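Local coordinates for putative oxidoreductase (Magnetospirillum magnetotacticum, PDB 3C1A), which is of unknown specific function but probably catalyses an NAD(P)-dependent redox reaction, as expected of a GFO/IDH/MocA-family oxidoreductase, at residues 134-147 / 234-246. Sequence-based numbering, arbitrary orientation.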
loop_
_atom_site.group_PDB
_atom_site.type_symbol
_atom_site.label_atom_id
_atom_site.label_comp_id
_atom_site.label_asym_id
_atom_site.label_seq_id
_atom_site.Cartn_x
_atom_site.Cartn_y
_atom_site.Cartn_z
ATOM N N ALA A 134 -11.315 3.871 7.420
ATOM C CA ALA A 134 -10.873 4.485 8.649
ATOM C C ALA A 134 -9.882 5.647 8.391
ATOM O O ALA A 134 -9.923 6.650 9.097
ATOM C CB ALA A 134 -10.254 3.424 9.563
ATOM N N TRP A 135 -9.010 5.511 7.379
ATOM C CA TRP A 135 -8.010 6.527 7.032
ATOM C C TRP A 135 -8.709 7.724 6.404
ATOM O O TRP A 135 -8.428 8.876 6.725
ATOM C CB TRP A 135 -6.952 5.944 6.081
ATOM C CG TRP A 135 -5.958 6.959 5.650
ATOM C CD1 TRP A 135 -5.767 7.426 4.405
ATOM C CD2 TRP A 135 -5.015 7.630 6.486
ATOM N NE1 TRP A 135 -4.756 8.360 4.395
ATOM C CE2 TRP A 135 -4.285 8.503 5.673
ATOM C CE3 TRP A 135 -4.735 7.594 7.862
ATOM C CZ2 TRP A 135 -3.314 9.335 6.181
ATOM C CZ3 TRP A 135 -3.763 8.412 8.358
ATOM C CH2 TRP A 135 -3.064 9.276 7.527
ATOM N N GLU A 136 -9.654 7.420 5.528
ATOM C CA GLU A 136 -10.512 8.432 4.940
ATOM C C GLU A 136 -11.290 9.216 6.019
ATOM O O GLU A 136 -11.368 10.444 5.956
ATOM C CB GLU A 136 -11.438 7.777 3.913
ATOM C CG GLU A 136 -10.673 7.165 2.711
ATOM C CD GLU A 136 -11.521 6.255 1.836
ATOM O OE1 GLU A 136 -12.759 6.303 1.953
ATOM O OE2 GLU A 136 -10.945 5.479 1.037
ATOM N N ALA A 137 -11.820 8.499 7.012
ATOM C CA ALA A 137 -12.516 9.105 8.174
ATOM C C ALA A 137 -11.577 9.944 9.062
ATOM O O ALA A 137 -11.980 10.995 9.551
ATOM C CB ALA A 137 -13.186 8.055 9.003
ATOM N N LEU A 138 -10.334 9.489 9.265
ATOM C CA LEU A 138 -9.339 10.255 10.007
ATOM C C LEU A 138 -9.000 11.545 9.273
ATOM O O LEU A 138 -8.984 12.626 9.884
ATOM C CB LEU A 138 -8.041 9.439 10.237
ATOM C CG LEU A 138 -6.869 10.073 11.016
ATOM C CD1 LEU A 138 -5.905 8.976 11.602
ATOM C CD2 LEU A 138 -6.072 11.077 10.138
ATOM N N LYS A 139 -8.733 11.457 7.969
ATOM C CA LYS A 139 -8.486 12.673 7.205
ATOM C C LYS A 139 -9.670 13.636 7.218
ATOM O O LYS A 139 -9.469 14.846 7.326
ATOM C CB LYS A 139 -8.043 12.381 5.778
ATOM C CG LYS A 139 -6.707 11.688 5.729
ATOM C CD LYS A 139 -6.121 11.699 4.328
ATOM C CE LYS A 139 -6.934 10.798 3.392
ATOM N NZ LYS A 139 -6.345 10.720 2.027
ATOM N N ALA A 140 -10.900 13.108 7.168
ATOM C CA ALA A 140 -12.097 13.958 7.221
ATOM C C ALA A 140 -12.246 14.736 8.537
ATOM O O ALA A 140 -12.922 15.793 8.565
ATOM C CB ALA A 140 -13.367 13.126 6.962
ATOM N N ASP A 141 -11.662 14.206 9.616
ATOM C CA ASP A 141 -11.740 14.791 10.963
ATOM C C ASP A 141 -10.483 15.538 11.428
ATOM O O ASP A 141 -10.335 15.828 12.597
ATOM C CB ASP A 141 -12.096 13.716 11.982
ATOM C CG ASP A 141 -13.584 13.693 12.288
ATOM O OD1 ASP A 141 -14.369 13.403 11.360
ATOM O OD2 ASP A 141 -13.970 13.990 13.446
ATOM N N LEU A 142 -9.604 15.874 10.508
ATOM C CA LEU A 142 -8.331 16.514 10.864
ATOM C C LEU A 142 -8.497 17.921 11.444
ATOM O O LEU A 142 -7.722 18.324 12.301
ATOM C CB LEU A 142 -7.372 16.512 9.662
ATOM C CG LEU A 142 -6.438 15.308 9.451
ATOM C CD1 LEU A 142 -5.723 15.442 8.138
ATOM C CD2 LEU A 142 -5.421 15.180 10.571
ATOM N N THR A 143 -9.512 18.675 11.016
ATOM C CA THR A 143 -9.731 20.025 11.592
ATOM C C THR A 143 -9.960 19.969 13.095
ATOM O O THR A 143 -9.529 20.862 13.818
ATOM C CB THR A 143 -10.956 20.766 10.954
ATOM O OG1 THR A 143 -10.840 20.767 9.535
ATOM C CG2 THR A 143 -11.032 22.217 11.442
ATOM N N SER A 144 -10.644 18.924 13.554
ATOM C CA SER A 144 -10.935 18.741 14.970
ATOM C C SER A 144 -9.689 18.818 15.843
ATOM O O SER A 144 -9.732 19.400 16.926
ATOM C CB SER A 144 -11.617 17.395 15.203
ATOM O OG SER A 144 -12.767 17.258 14.389
ATOM N N ILE A 145 -8.576 18.255 15.375
ATOM C CA ILE A 145 -7.357 18.193 16.188
ATOM C C ILE A 145 -6.421 19.392 15.962
ATOM O O ILE A 145 -5.414 19.523 16.625
ATOM C CB ILE A 145 -6.629 16.833 16.031
ATOM C CG1 ILE A 145 -6.103 16.606 14.611
ATOM C CG2 ILE A 145 -7.587 15.687 16.445
ATOM C CD1 ILE A 145 -4.823 15.718 14.544
ATOM N N GLY A 146 -6.737 20.254 15.006
ATOM C CA GLY A 146 -5.929 21.419 14.760
ATOM C C GLY A 146 -4.587 21.138 14.117
ATOM O O GLY A 146 -4.248 19.997 13.745
ATOM N N PRO A 147 -3.770 22.164 14.009
ATOM C CA PRO A 147 -2.489 21.946 13.360
ATOM C C PRO A 147 -1.700 20.723 13.906
ATOM O O PRO A 147 -1.590 20.514 15.132
ATOM C CB PRO A 147 -1.775 23.270 13.587
ATOM C CG PRO A 147 -2.898 24.266 13.667
ATOM C CD PRO A 147 -3.958 23.560 14.433
ATOM N N LEU A 234 -1.545 3.787 14.318
ATOM C CA LEU A 234 -0.958 5.100 14.075
ATOM C C LEU A 234 -1.674 6.156 14.905
ATOM O O LEU A 234 -2.775 5.925 15.403
ATOM C CB LEU A 234 -0.951 5.448 12.585
ATOM C CG LEU A 234 -2.268 5.684 11.848
ATOM C CD1 LEU A 234 -2.984 7.043 12.192
ATOM C CD2 LEU A 234 -1.936 5.584 10.360
ATOM N N ALA A 235 -1.023 7.300 15.100
ATOM C CA ALA A 235 -1.617 8.372 15.880
ATOM C C ALA A 235 -1.229 9.664 15.209
ATOM O O ALA A 235 -0.101 9.779 14.791
ATOM C CB ALA A 235 -1.096 8.337 17.305
ATOM N N VAL A 236 -2.152 10.609 15.077
ATOM C CA VAL A 236 -1.829 11.939 14.527
ATOM C C VAL A 236 -2.059 12.956 15.656
ATOM O O VAL A 236 -3.162 13.098 16.150
ATOM C CB VAL A 236 -2.644 12.313 13.239
ATOM C CG1 VAL A 236 -2.253 13.717 12.742
ATOM C CG2 VAL A 236 -2.361 11.300 12.122
ATOM N N PHE A 237 -0.995 13.612 16.086
ATOM C CA PHE A 237 -1.063 14.494 17.249
ATOM C C PHE A 237 -1.236 15.909 16.747
ATOM O O PHE A 237 -0.434 16.419 15.970
ATOM C CB PHE A 237 0.206 14.402 18.124
ATOM C CG PHE A 237 0.497 13.014 18.644
ATOM C CD1 PHE A 237 -0.000 12.584 19.865
ATOM C CD2 PHE A 237 1.308 12.153 17.916
ATOM C CE1 PHE A 237 0.261 11.327 20.336
ATOM C CE2 PHE A 237 1.587 10.874 18.391
ATOM C CZ PHE A 237 1.045 10.453 19.587
ATOM N N GLY A 238 -2.274 16.571 17.211
ATOM C CA GLY A 238 -2.446 17.985 16.878
ATOM C C GLY A 238 -2.521 18.851 18.101
ATOM O O GLY A 238 -2.482 18.369 19.240
ATOM N N GLU A 239 -2.697 20.148 17.876
ATOM C CA GLU A 239 -2.776 21.116 18.979
ATOM C C GLU A 239 -3.988 20.902 19.900
ATOM O O GLU A 239 -3.962 21.286 21.074
ATOM C CB GLU A 239 -2.879 22.529 18.439
ATOM C CG GLU A 239 -1.668 23.031 17.755
ATOM C CD GLU A 239 -1.822 24.458 17.318
ATOM O OE1 GLU A 239 -2.978 24.945 17.264
ATOM O OE2 GLU A 239 -0.776 25.079 17.008
ATOM N N ALA A 240 -5.059 20.346 19.355
ATOM C CA ALA A 240 -6.351 20.294 20.041
ATOM C C ALA A 240 -6.891 18.899 20.294
ATOM O O ALA A 240 -7.887 18.766 20.973
ATOM C CB ALA A 240 -7.379 21.121 19.255
ATOM N N GLY A 241 -6.209 17.874 19.793
ATOM C CA GLY A 241 -6.651 16.482 19.902
ATOM C C GLY A 241 -5.633 15.563 19.248
ATOM O O GLY A 241 -4.637 16.016 18.730
ATOM N N THR A 242 -5.858 14.268 19.368
ATOM C CA THR A 242 -4.972 13.240 18.812
ATOM C C THR A 242 -5.904 12.225 18.149
ATOM O O THR A 242 -6.885 11.810 18.764
ATOM C CB THR A 242 -4.158 12.558 19.931
ATOM O OG1 THR A 242 -3.406 13.552 20.673
ATOM C CG2 THR A 242 -3.204 11.501 19.350
ATOM N N LEU A 243 -5.630 11.865 16.895
ATOM C CA LEU A 243 -6.402 10.823 16.213
ATOM C C LEU A 243 -5.556 9.579 16.142
ATOM O O LEU A 243 -4.387 9.648 15.747
ATOM C CB LEU A 243 -6.783 11.272 14.809
ATOM C CG LEU A 243 -7.850 12.355 14.808
ATOM C CD1 LEU A 243 -7.911 13.113 13.517
ATOM C CD2 LEU A 243 -9.200 11.689 15.154
ATOM N N VAL A 244 -6.120 8.464 16.584
ATOM C CA VAL A 244 -5.448 7.160 16.603
ATOM C C VAL A 244 -6.236 6.084 15.808
ATOM O O VAL A 244 -7.435 5.945 15.939
ATOM C CB VAL A 244 -5.205 6.645 18.057
ATOM C CG1 VAL A 244 -4.552 5.243 18.057
ATOM C CG2 VAL A 244 -4.364 7.612 18.879
HETATM N N MSE A 245 -5.530 5.330 14.971
HETATM C CA MSE A 245 -6.101 4.116 14.393
HETATM C C MSE A 245 -5.329 2.938 14.920
HETATM O O MSE A 245 -4.132 2.888 14.726
HETATM C CB MSE A 245 -5.969 4.146 12.886
HETATM C CG MSE A 245 -7.037 4.898 12.221
HETATM SE SE MSE A 245 -6.618 5.273 10.402
HETATM C CE MSE A 245 -6.034 3.578 9.755
ATOM N N ASP A 246 -6.005 2.001 15.580
ATOM C CA ASP A 246 -5.341 0.909 16.304
ATOM C C ASP A 246 -6.056 -0.418 16.115
ATOM O O ASP A 246 -7.226 -0.519 16.458
ATOM C CB ASP A 246 -5.326 1.240 17.792
ATOM C CG ASP A 246 -4.539 0.220 18.621
ATOM O OD1 ASP A 246 -4.234 -0.891 18.115
ATOM O OD2 ASP A 246 -4.220 0.556 19.778
#
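Leu138 and Ile145 press onto the hairpin of strands 234-238 and 242-246 in a helix-on-sheet contact of the GFO/IDH/MocA C-terminal domain, a case of apolar side chains packed along the strands, with backbone hydrogen bonds at the turn end. Helix 134-140 runs almost antiparallel to strand 242-246, 9.6 Å away axis to axis. Leu138, whose CG stands opposite the backbone N (chi1 -179°), puts CD1 3.6 Å from Leu234 CD1, while its CG meets Leu243 CB. The selenium of Met245, a selenomethionine, lies in the plane of the Trp135 ring, 3.9 Å from CE3 at the edge, a Met-aromatic contact; Trp135 NE1 turns elsewhere, to Asp182 of helix 168-184. Ile145 straddles the hairpin: CD1 reaches Val236 CG1 at 3.7 Å, and CG2 lies against the Gly241 backbone and Leu243 CG. Cutting Ile145 back to an alanine would probably open a gap above the hairpin, leaving Val236 CG1, Leu243 CG and the Gly241 backbone without that cover. At the turn, Ala240 N donates to Ile145 O (2.9 Å) from above the carbonyl plane, and Glu239 N bonds Pro147 O (3.0 Å). The chemistry thus implies hydrophobic adhesion along the strands, with two main-chain bonds tying the turn to the chain entering strand 148-158.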